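Local coordinates for protein anti-sigma-I factor RsgI2 (Clostridium thermocellum, PDB 4B9P) that probably senses cellulose outside the cell through this family 3 carbohydrate-binding module and holds the sigma factor SigI2 inactive until polysaccharide is bound, at residues 46-51 / 84-89; 42-47 / 152-157. All coordinates share one frame; numbering follows the deposited sequence.

Interaction 1 (46-51 / 84-89); sequences YYYTKD and ADSYVE. With CA (calcium ion), chain B.
Lys50 and Asp85 clamp the end of an antiparallel strand pair, where strand 42-48 runs out into the calcium loop. Lys50 CB lies 3.7 Å from Ser86 OG, and CG passes alongside both carboxylate oxygens of Asp85. CD skirts Ser86 OG again before the chain bends at its last torsion (chi4 -63°), which turns Lys50 NZ back onto Asp85 OD2 in a 3.0 Å salt bridge from above the carboxylate plane. NZ and Asp85 O also share a water. Asp85 OD1 takes the backbone N of Lys50 at 3.0 Å, on its syn side, while Ser86 OG donates to it from the opposite face. A classic beta bulge lets Tyr48 O accept from both Asp85 N and Ser86 N, and Ser86 CB sits over one face of the Tyr48 ring, 3.8 Å from its centroid. Thr49 O and OG1 and both carboxylate oxygens of Asp51 bind the calcium ion, with a water and Asp132, Ser135 and Asp136 filling out the site. Another water joins Asp85 OD2 to Asp51 N. Lys50, held at backbone N and NZ, stands between calcium-binding Thr49 and Asp51, so Asp85 probably helps hold the metal loop as a second-shell residue.

Interaction 2 (42-47 / 152-157); sequences VKIRYY and ITVYIS
Strands 42-48 and 152-156 are antiparallel neighbours in one five-stranded sheet of the module, and Tyr155 and Arg45 carry much of their contact on one side of it. Backbone bonds join Lys43 to Tyr155 and Arg45 to Thr153 in both directions; that from Thr153 N to Arg45 O is the longest, at 3.2 Å. The Arg45 side chain, extended from CG to NE, crosses Tyr155 at about a right angle. Its CD comes within 3.6 Å of Tyr155 CE1, and that same ring carbon lies over one face of the guanidinium, whose plane is turned 47° from the ring. Arg45 NE, still beside the ring, forms a salt bridge with Glu89 on strand 84-92.

Tyr47 and Tyr155 reach toward each other tip to tip, their OH atoms 2.9 Å apart. Thr153 OG1, placed between its own backbone N and carbonyl carbon (chi1 51°), donates to Tyr155 OH and lies at the edge of the Tyr47 ring, 3.4 Å from Tyr47 CE2. Tyr155 OH is hydrogen-bonded to Glu165, and Tyr47 OH weakly so, which brings the C-terminal tail into this polar cluster.

The other side is apolar. Ile44 CG2 meets Ile152 CG2 at 3.5 Å, Val42 CG1 meets Val154 CG1 at 3.7 Å, and Ile152 CD1 touches the edge of the Tyr46 ring at CD2. Ile152 and Val154 also pack on strand 7-13 of the second sheet. An apolar face packed against a second sheet is typical of a beta-sandwich, the fold of family 3 carbohydrate-binding modules.

After the strands up to 37-38, the chain enters strand 42-48, which both contacts share through Tyr46 and Tyr47. Interaction 1 closes the shorter loop: past the calcium-binding turn the chain runs through strands 56-63 and 70-81 and returns at 84-89. Interaction 2 closes a much longer one, 104 residues between its segments, bringing 152-157 to the other edge of the same strand. The shorter loop nests within the longer apart from the shared start. In the sheet, 42-48 lies between 84-92 and 152-156. Arg45 links the two contacts, reaching residues of 84-89 on one flank and of 152-157 on the other.

Interaction 1 (46-51 / 84-89)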
loop_
_atom_site.group_PDB
_atom_site.type_symbol
_atom_site.label_atom_id
_atom_site.label_comp_id
_atom_site.label_asym_id
_atom_site.label_seq_id
_atom_site.Cartn_x
_atom_site.Cartn_y
_atom_site.Cartn_z
ATOM N N TYR A 46 0.567 4.044 0.012
ATOM C CA TYR A 46 1.503 3.796 -1.086
ATOM C C TYR A 46 1.237 4.903 -2.113
ATOM O O TYR A 46 0.158 4.930 -2.715
ATOM C CB TYR A 46 1.224 2.409 -1.709
ATOM C CG TYR A 46 2.180 2.071 -2.845
ATOM C CD1 TYR A 46 1.918 2.471 -4.174
ATOM C CD2 TYR A 46 3.337 1.312 -2.614
ATOM C CE1 TYR A 46 2.817 2.188 -5.193
ATOM C CE2 TYR A 46 4.238 1.001 -3.652
ATOM C CZ TYR A 46 3.952 1.424 -4.936
ATOM O OH TYR A 46 4.859 1.101 -5.880
ATOM N N TYR A 47 2.212 5.781 -2.315
ATOM C CA TYR A 47 2.053 6.964 -3.167
ATOM C C TYR A 47 2.548 6.709 -4.582
ATOM O O TYR A 47 3.594 6.068 -4.777
ATOM C CB TYR A 47 2.872 8.116 -2.605
ATOM C CG TYR A 47 2.403 8.649 -1.304
ATOM C CD1 TYR A 47 1.346 9.571 -1.245
ATOM C CD2 TYR A 47 2.980 8.213 -0.108
ATOM C CE1 TYR A 47 0.930 10.104 -0.029
ATOM C CE2 TYR A 47 2.556 8.714 1.097
ATOM C CZ TYR A 47 1.532 9.641 1.144
ATOM O OH TYR A 47 1.158 10.113 2.396
ATOM N N TYR A 48 1.824 7.228 -5.574
ATOM C CA TYR A 48 2.187 6.946 -6.957
ATOM C C TYR A 48 1.560 8.033 -7.837
ATOM O O TYR A 48 0.787 8.885 -7.373
ATOM C CB TYR A 48 1.702 5.546 -7.355
ATOM C CG TYR A 48 0.189 5.360 -7.447
ATOM C CD1 TYR A 48 -0.597 5.170 -6.299
ATOM C CD2 TYR A 48 -0.442 5.334 -8.682
ATOM C CE1 TYR A 48 -1.947 5.013 -6.369
ATOM C CE2 TYR A 48 -1.826 5.135 -8.764
ATOM C CZ TYR A 48 -2.552 4.966 -7.595
ATOM O OH TYR A 48 -3.911 4.792 -7.670
ATOM N N THR A 49 1.917 7.993 -9.120
ATOM C CA THR A 49 1.227 8.811 -10.133
ATOM C C THR A 49 0.372 7.902 -11.004
ATOM O O THR A 49 0.863 6.939 -11.586
ATOM C CB THR A 49 2.236 9.576 -10.981
ATOM O OG1 THR A 49 3.274 8.672 -11.395
ATOM C CG2 THR A 49 2.817 10.770 -10.185
ATOM N N LYS A 50 -0.935 8.204 -11.055
ATOM C CA LYS A 50 -1.891 7.350 -11.796
ATOM C C LYS A 50 -1.701 7.407 -13.305
ATOM O O LYS A 50 -2.240 6.562 -14.020
ATOM C CB LYS A 50 -3.330 7.710 -11.428
ATOM C CG LYS A 50 -3.722 9.121 -11.943
ATOM C CD LYS A 50 -5.125 9.502 -11.554
ATOM C CE LYS A 50 -5.572 10.833 -12.171
ATOM N NZ LYS A 50 -4.747 11.957 -11.705
ATOM N N ASP A 51 -0.931 8.385 -13.791
ATOM C CA ASP A 51 -0.666 8.510 -15.209
ATOM C C ASP A 51 -2.004 8.626 -15.932
ATOM O O ASP A 51 -2.817 9.468 -15.534
ATOM C CB ASP A 51 0.243 7.373 -15.677
ATOM C CG ASP A 51 1.461 7.172 -14.742
ATOM O OD1 ASP A 51 2.053 8.172 -14.253
ATOM O OD2 ASP A 51 1.830 6.014 -14.511
ATOM N N ALA A 84 3.822 11.868 -6.970
ATOM C CA ALA A 84 2.701 11.466 -6.105
ATOM C C ALA A 84 1.465 12.306 -6.383
ATOM O O ALA A 84 1.354 13.437 -5.889
ATOM C CB ALA A 84 3.090 11.560 -4.612
ATOM N N ASP A 85 0.541 11.778 -7.176
ATOM C CA ASP A 85 -0.729 12.433 -7.294
ATOM C C ASP A 85 -1.863 11.565 -6.789
ATOM O O ASP A 85 -3.019 12.013 -6.827
ATOM C CB ASP A 85 -1.044 12.980 -8.709
ATOM C CG ASP A 85 -1.471 11.901 -9.742
ATOM O OD1 ASP A 85 -1.398 10.665 -9.434
ATOM O OD2 ASP A 85 -1.892 12.307 -10.868
ATOM N N SER A 86 -1.555 10.361 -6.294
ATOM C CA SER A 86 -2.581 9.426 -5.830
ATOM C C SER A 86 -1.937 8.623 -4.731
ATOM O O SER A 86 -0.697 8.553 -4.643
ATOM C CB SER A 86 -2.946 8.475 -6.946
ATOM O OG SER A 86 -3.489 9.167 -8.058
ATOM N N TYR A 87 -2.749 7.963 -3.908
ATOM C CA TYR A 87 -2.184 6.945 -3.040
ATOM C C TYR A 87 -3.218 5.853 -2.863
ATOM O O TYR A 87 -4.432 6.083 -2.948
ATOM C CB TYR A 87 -1.701 7.461 -1.665
ATOM C CG TYR A 87 -2.687 8.265 -0.878
ATOM C CD1 TYR A 87 -3.601 7.648 -0.012
ATOM C CD2 TYR A 87 -2.701 9.647 -0.959
ATOM C CE1 TYR A 87 -4.489 8.432 0.753
ATOM C CE2 TYR A 87 -3.564 10.419 -0.209
ATOM C CZ TYR A 87 -4.462 9.806 0.643
ATOM O OH TYR A 87 -5.325 10.593 1.366
ATOM N N VAL A 88 -2.722 4.644 -2.644
ATOM C CA VAL A 88 -3.535 3.561 -2.150
ATOM C C VAL A 88 -3.498 3.651 -0.644
ATOM O O VAL A 88 -2.427 3.663 -0.056
ATOM C CB VAL A 88 -2.912 2.202 -2.585
ATOM C CG1 VAL A 88 -3.801 1.066 -2.118
ATOM C CG2 VAL A 88 -2.674 2.168 -4.096
ATOM N N GLU A 89 -4.662 3.769 -0.010
ATOM C CA GLU A 89 -4.702 3.772 1.440
ATOM C C GLU A 89 -5.246 2.426 1.897
ATOM O O GLU A 89 -6.400 2.074 1.609
ATOM C CB GLU A 89 -5.605 4.886 1.960
ATOM C CG GLU A 89 -5.569 4.948 3.458
ATOM C CD GLU A 89 -6.223 6.177 4.017
ATOM O OE1 GLU A 89 -5.584 7.241 4.023
ATOM O OE2 GLU A 89 -7.363 6.067 4.484
HETATM CA CA CA B . 3.104 6.515 -12.482
HETATM O O HOH W 1 -4.898 12.056 -8.902
HETATM O O HOH W 2 -0.250 10.962 -12.612
HETATM O O HOH W 3 2.115 4.320 -11.890
#

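Interaction 2 (42-47 / 152-157)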
loop_
_atom_site.group_PDB
_atom_site.type_symbol
_atom_site.label_atom_id
_atom_site.label_comp_id
_atom_site.label_asym_id
_atom_site.label_seq_id
_atom_site.Cartn_x
_atom_site.Cartn_y
_atom_site.Cartn_z
ATOM N N VAL A 42 -5.116 2.160 12.083
ATOM C CA VAL A 42 -3.888 2.235 11.287
ATOM C C VAL A 42 -4.234 2.436 9.821
ATOM O O VAL A 42 -5.125 1.748 9.296
ATOM C CB VAL A 42 -3.104 0.924 11.392
ATOM C CG1 VAL A 42 -1.864 0.958 10.524
ATOM C CG2 VAL A 42 -2.721 0.698 12.842
ATOM N N LYS A 43 -3.549 3.367 9.164
ATOM C CA LYS A 43 -3.663 3.557 7.710
ATOM C C LYS A 43 -2.254 3.506 7.138
ATOM O O LYS A 43 -1.294 4.023 7.726
ATOM C CB LYS A 43 -4.275 4.917 7.399
ATOM C CG LYS A 43 -5.666 5.135 7.966
ATOM C CD LYS A 43 -6.697 4.181 7.401
ATOM C CE LYS A 43 -8.071 4.448 8.021
ATOM N NZ LYS A 43 -9.068 3.427 7.581
ATOM N N ILE A 44 -2.136 2.881 5.980
ATOM C CA ILE A 44 -0.865 2.734 5.277
ATOM C C ILE A 44 -1.026 3.338 3.900
ATOM O O ILE A 44 -2.030 3.029 3.253
ATOM C CB ILE A 44 -0.517 1.252 5.146
ATOM C CG1 ILE A 44 -0.410 0.563 6.511
ATOM C CG2 ILE A 44 0.790 1.071 4.368
ATOM C CD1 ILE A 44 -0.423 -0.947 6.407
ATOM N N ARG A 45 -0.080 4.172 3.446
ATOM C CA ARG A 45 -0.233 4.818 2.135
ATOM C C ARG A 45 0.928 4.490 1.216
ATOM O O ARG A 45 2.099 4.672 1.562
ATOM C CB ARG A 45 -0.324 6.347 2.266
ATOM C CG ARG A 45 -1.557 6.755 2.993
ATOM C CD ARG A 45 -1.652 8.251 3.058
ATOM N NE ARG A 45 -2.896 8.611 3.722
ATOM C CZ ARG A 45 -3.179 9.842 4.091
ATOM N NH1 ARG A 45 -2.298 10.814 3.861
ATOM N NH2 ARG A 45 -4.325 10.095 4.706
ATOM N N TYR A 46 0.567 4.044 0.012
ATOM C CA TYR A 46 1.503 3.796 -1.086
ATOM C C TYR A 46 1.237 4.903 -2.113
ATOM O O TYR A 46 0.158 4.930 -2.715
ATOM C CB TYR A 46 1.224 2.409 -1.709
ATOM C CG TYR A 46 2.180 2.071 -2.845
ATOM C CD1 TYR A 46 1.918 2.471 -4.174
ATOM C CD2 TYR A 46 3.337 1.312 -2.614
ATOM C CE1 TYR A 46 2.817 2.188 -5.193
ATOM C CE2 TYR A 46 4.238 1.001 -3.652
ATOM C CZ TYR A 46 3.952 1.424 -4.936
ATOM O OH TYR A 46 4.859 1.101 -5.880
ATOM N N TYR A 47 2.212 5.781 -2.315
ATOM C CA TYR A 47 2.053 6.964 -3.167
ATOM C C TYR A 47 2.548 6.709 -4.582
ATOM O O TYR A 47 3.594 6.068 -4.777
ATOM C CB TYR A 47 2.872 8.116 -2.605
ATOM C CG TYR A 47 2.403 8.649 -1.304
ATOM C CD1 TYR A 47 1.346 9.571 -1.245
ATOM C CD2 TYR A 47 2.980 8.213 -0.108
ATOM C CE1 TYR A 47 0.930 10.104 -0.029
ATOM C CE2 TYR A 47 2.556 8.714 1.097
ATOM C CZ TYR A 47 1.532 9.641 1.144
ATOM O OH TYR A 47 1.158 10.113 2.396
ATOM N N ILE A 152 6.794 4.416 2.067
ATOM C CA ILE A 152 5.395 4.100 2.340
ATOM C C ILE A 152 5.137 4.615 3.754
ATOM O O ILE A 152 5.942 4.390 4.654
ATOM C CB ILE A 152 5.142 2.576 2.242
ATOM C CG1 ILE A 152 5.192 2.167 0.754
ATOM C CG2 ILE A 152 3.810 2.180 2.912
ATOM C CD1 ILE A 152 5.241 0.645 0.581
ATOM N N THR A 153 4.045 5.355 3.957
ATOM C CA THR A 153 3.831 5.945 5.282
ATOM C C THR A 153 2.778 5.179 6.054
ATOM O O THR A 153 1.930 4.495 5.478
ATOM C CB THR A 153 3.383 7.416 5.169
ATOM O OG1 THR A 153 2.273 7.486 4.263
ATOM C CG2 THR A 153 4.521 8.298 4.661
ATOM N N VAL A 154 2.844 5.283 7.379
ATOM C CA VAL A 154 1.887 4.606 8.259
ATOM C C VAL A 154 1.451 5.581 9.338
ATOM O O VAL A 154 2.299 6.263 9.934
ATOM C CB VAL A 154 2.466 3.328 8.935
ATOM C CG1 VAL A 154 1.374 2.611 9.736
ATOM C CG2 VAL A 154 3.113 2.390 7.919
ATOM N N TYR A 155 0.138 5.659 9.536
ATOM C CA TYR A 155 -0.466 6.551 10.531
ATOM C C TYR A 155 -1.236 5.715 11.542
ATOM O O TYR A 155 -1.880 4.725 11.179
ATOM C CB TYR A 155 -1.467 7.509 9.877
ATOM C CG TYR A 155 -0.839 8.198 8.714
ATOM C CD1 TYR A 155 -0.765 7.552 7.484
ATOM C CD2 TYR A 155 -0.309 9.468 8.827
ATOM C CE1 TYR A 155 -0.189 8.138 6.390
ATOM C CE2 TYR A 155 0.302 10.083 7.679
ATOM C CZ TYR A 155 0.348 9.385 6.466
ATOM O OH TYR A 155 0.919 9.898 5.312
ATOM N N ILE A 156 -1.169 6.092 12.820
ATOM C CA ILE A 156 -1.990 5.478 13.838
ATOM C C ILE A 156 -2.839 6.609 14.410
ATOM O O ILE A 156 -2.299 7.588 14.956
ATOM C CB ILE A 156 -1.141 4.858 14.931
ATOM C CG1 ILE A 156 -0.092 3.910 14.332
ATOM C CG2 ILE A 156 -2.003 4.129 15.904
ATOM C CD1 ILE A 156 0.816 3.191 15.362
ATOM N N SER A 157 -4.158 6.460 14.317
ATOM C CA SER A 157 -5.080 7.481 14.801
ATOM C C SER A 157 -4.729 8.860 14.239
ATOM O O SER A 157 -4.822 9.878 14.953
ATOM C CB SER A 157 -5.115 7.510 16.328
ATOM O OG SER A 157 -5.584 6.268 16.797
#